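Local coordinates for protein putative isochorismatase (Burkholderia xenovorans, PDB 3OQP) that probably acts as a hydrolase of the isochorismatase family, at residues A8-D13 and D110-T115. Numbering follows the deposited sequence.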
ATOM      1  N   ALA A   8      13.655  11.680 -10.326  1.00  9.42           N
ATOM      2  CA  ALA A   8      14.000  12.350  -9.077  1.00  9.53           C
ATOM      3  C   ALA A   8      14.222  11.195  -8.075  1.00 10.85           C
ATOM      4  O   ALA A   8      13.411  10.299  -7.994  1.00 11.62           O
ATOM      5  CB  ALA A   8      12.915  13.363  -8.564  1.00 10.11           C
ATOM      6  N   LEU A   9      15.252  11.310  -7.266  1.00  9.18           N
ATOM      7  CA  LEU A   9      15.464  10.389  -6.165  1.00  9.45           C
ATOM      8  C   LEU A   9      14.858  10.999  -4.881  1.00 10.03           C
ATOM      9  O   LEU A   9      15.261  12.082  -4.454  1.00 11.12           O
ATOM     10  CB  LEU A   9      16.974  10.187  -5.960  1.00 10.27           C
ATOM     11  CG  LEU A   9      17.346   9.251  -4.822  1.00 11.75           C
ATOM     12  CD1 LEU A   9      16.950   7.820  -5.169  1.00 11.57           C
ATOM     13  CD2 LEU A   9      18.863   9.390  -4.489  1.00 12.65           C
ATOM     14  N   ILE A  10      13.909  10.282  -4.269  1.00  8.74           N
ATOM     15  CA  ILE A  10      13.341  10.759  -2.985  1.00  8.90           C
ATOM     16  C   ILE A  10      13.835   9.841  -1.878  1.00  8.66           C
ATOM     17  O   ILE A  10      13.874   8.600  -2.071  1.00 10.23           O
ATOM     18  CB  ILE A  10      11.811  10.794  -3.083  1.00  9.20           C
ATOM     19  CG1 ILE A  10      11.223  11.548  -1.887  1.00  9.44           C
ATOM     20  CG2 ILE A  10      11.174   9.422  -3.253  1.00 10.99           C
ATOM     21  CD1 ILE A  10       9.760  11.946  -2.078  1.00 10.83           C
ATOM     22  N   VAL A  11      14.358  10.431  -0.833  1.00  8.86           N
ATOM     23  CA  VAL A  11      14.991   9.761   0.275  1.00  9.59           C
ATOM     24  C   VAL A  11      14.093   9.935   1.460  1.00  8.45           C
ATOM     25  O   VAL A  11      14.039  11.047   2.061  1.00  9.22           O
ATOM     26  CB  VAL A  11      16.385  10.389   0.529  1.00  9.91           C
ATOM     27  CG1 VAL A  11      17.093   9.644   1.620  1.00 10.11           C
ATOM     28  CG2 VAL A  11      17.213  10.290  -0.783  1.00 10.31           C
ATOM     29  N   ILE A  12      13.271   8.953   1.814  1.00  8.84           N
ATOM     30  CA  ILE A  12      12.147   9.102   2.732  1.00  9.78           C
ATOM     31  C   ILE A  12      12.541   8.728   4.141  1.00  8.59           C
ATOM     32  O   ILE A  12      12.921   7.578   4.448  1.00  9.54           O
ATOM     33  CB  ILE A  12      10.940   8.237   2.280  1.00  9.32           C
ATOM     34  CG1 ILE A  12      10.483   8.689   0.878  1.00  9.65           C
ATOM     35  CG2 ILE A  12       9.811   8.402   3.277  1.00 11.51           C
ATOM     36  CD1 ILE A  12       9.307   7.922   0.304  1.00 10.63           C
ATOM     37  N   ASP A  13      12.450   9.712   5.024  1.00 10.05           N
ATOM     38  CA  ASP A  13      12.515   9.514   6.478  1.00  9.21           C
ATOM     39  C   ASP A  13      13.737   8.726   6.938  1.00  8.93           C
ATOM     40  O   ASP A  13      13.635   7.855   7.819  1.00 10.45           O
ATOM     41  CB  ASP A  13      11.244   8.890   7.018  1.00  9.79           C
ATOM     42  CG  ASP A  13       9.990   9.715   6.731  1.00 12.64           C
ATOM     43  OD1 ASP A  13      10.070  10.832   6.180  1.00 12.90           O
ATOM     44  OD2 ASP A  13       8.867   9.213   7.068  1.00 12.52           O
ATOM     45  N   ASP A 110       9.214  12.426 -14.638  1.00 11.04           N
ATOM     46  CA  ASP A 110       8.268  11.429 -15.071  1.00 10.99           C
ATOM     47  C   ASP A 110       8.424  10.138 -14.273  1.00 10.44           C
ATOM     48  O   ASP A 110       7.558   9.239 -14.387  1.00 12.38           O
ATOM     49  CB  ASP A 110       8.277  11.167 -16.598  1.00 11.08           C
ATOM     50  CG  ASP A 110       9.548  10.584 -17.142  1.00 13.01           C
ATOM     51  OD1 ASP A 110      10.434  10.128 -16.383  1.00 12.07           O
ATOM     52  OD2 ASP A 110       9.650  10.582 -18.404  1.00 14.19           O
ATOM     53  N   THR A 111       9.473  10.042 -13.454  1.00  9.94           N
ATOM     54  CA  THR A 111       9.861   8.809 -12.761  1.00 10.01           C
ATOM     55  C   THR A 111      10.362   9.153 -11.371  1.00 10.75           C
ATOM     56  O   THR A 111      11.305   9.930 -11.250  1.00 11.27           O
ATOM     57  CB  THR A 111      10.959   8.045 -13.533  1.00 10.71           C
ATOM     58  OG1 THR A 111      10.526   7.837 -14.868  1.00 12.74           O
ATOM     59  CG2 THR A 111      11.281   6.690 -12.931  1.00 11.56           C
ATOM     60  N   LEU A 112       9.712   8.593 -10.329  1.00 10.26           N
ATOM     61  CA  LEU A 112      10.107   8.882  -8.960  1.00  9.94           C
ATOM     62  C   LEU A 112      10.798   7.652  -8.423  1.00  8.73           C
ATOM     63  O   LEU A 112      10.190   6.571  -8.410  1.00  9.75           O
ATOM     64  CB  LEU A 112       8.882   9.194  -8.108  1.00 10.68           C
ATOM     65  CG  LEU A 112       9.132   9.566  -6.663  1.00 11.46           C
ATOM     66  CD1 LEU A 112       9.883  10.932  -6.510  1.00 12.65           C
ATOM     67  CD2 LEU A 112       7.800   9.570  -5.885  1.00 15.02           C
ATOM     68  N   THR A 113      12.070   7.786  -8.049  1.00  8.81           N
ATOM     69  CA  THR A 113      12.857   6.656  -7.533  1.00  8.33           C
ATOM     70  C   THR A 113      12.855   6.755  -5.990  1.00  8.17           C
ATOM     71  O   THR A 113      13.326   7.730  -5.383  1.00  9.69           O
ATOM     72  CB  THR A 113      14.298   6.720  -8.015  1.00 10.08           C
ATOM     73  OG1 THR A 113      14.313   6.819  -9.453  1.00 10.52           O
ATOM     74  CG2 THR A 113      15.098   5.436  -7.616  1.00  9.04           C
ATOM     75  N   VAL A 114      12.307   5.726  -5.331  1.00  8.89           N
ATOM     76  CA  VAL A 114      12.047   5.734  -3.895  1.00  9.81           C
ATOM     77  C   VAL A 114      13.114   4.934  -3.147  1.00  8.21           C
ATOM     78  O   VAL A 114      13.424   3.759  -3.459  1.00  9.63           O
ATOM     79  CB  VAL A 114      10.671   5.143  -3.614  1.00  9.95           C
ATOM     80  CG1 VAL A 114      10.404   4.980  -2.105  1.00 13.15           C
ATOM     81  CG2 VAL A 114       9.617   6.045  -4.248  1.00 10.51           C
ATOM     82  N   THR A 115      13.653   5.579  -2.115  1.00  8.80           N
ATOM     83  CA  THR A 115      14.530   4.997  -1.124  1.00  8.78           C
ATOM     84  C   THR A 115      14.056   5.504   0.266  1.00  8.47           C
ATOM     85  O   THR A 115      13.279   6.482   0.380  1.00  8.95           O
ATOM     86  CB  THR A 115      16.010   5.414  -1.345  1.00  9.84           C
ATOM     87  OG1 THR A 115      16.140   6.839  -1.152  1.00 10.92           O
ATOM     88  CG2 THR A 115      16.504   4.946  -2.708  1.00 11.31           C
TER
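T115 and I10 show how a threonine at the end of a parallel strand pair can double a backbone bond. From CB, 3.9 Å from I10 O, the T115 side chain splits. OG1, placed between backbone N and carbonyl carbon (chi1 65°), turns back to donate a hydrogen bond to I10 O at 3.0 Å, 33° out of the carbonyl plane, and lies beside V11, 3.4 Å from its CA. The second branch, CG2, anti to the carbonyl carbon, heads off to L9 CD1 at 3.8 Å. As T115 N also donates to I10 O, nearly in line with the C=O, two donors of one residue grip a buried oxygen. A8 N to T111 O, T113 N to A8 O at 2.8 Å and I10 N to T113 O are regular parallel pairing; the last bond, I12 N to T115 O, comes in well off the C=O direction, tilted from the carbonyl plane. These are the two central strands of the six-stranded parallel sheet of the isochorismatase-like alpha/beta fold; strand 51-56 flanks 7-12, and 136-140 flanks 111-115. On the sheet face of L9 and T113, the leucine's CD1 meets T113 CG2 at 3.9 Å and its side chain also packs on A40 and A44 of helix 30-47, while T113 OG1 is hydrogen-bonded to E138 OE1. On the other face I10 CG2 touches both L112 CD1 and V114 CG2, 3.8 Å from each, and I12 CD1 reaches V114 CG1.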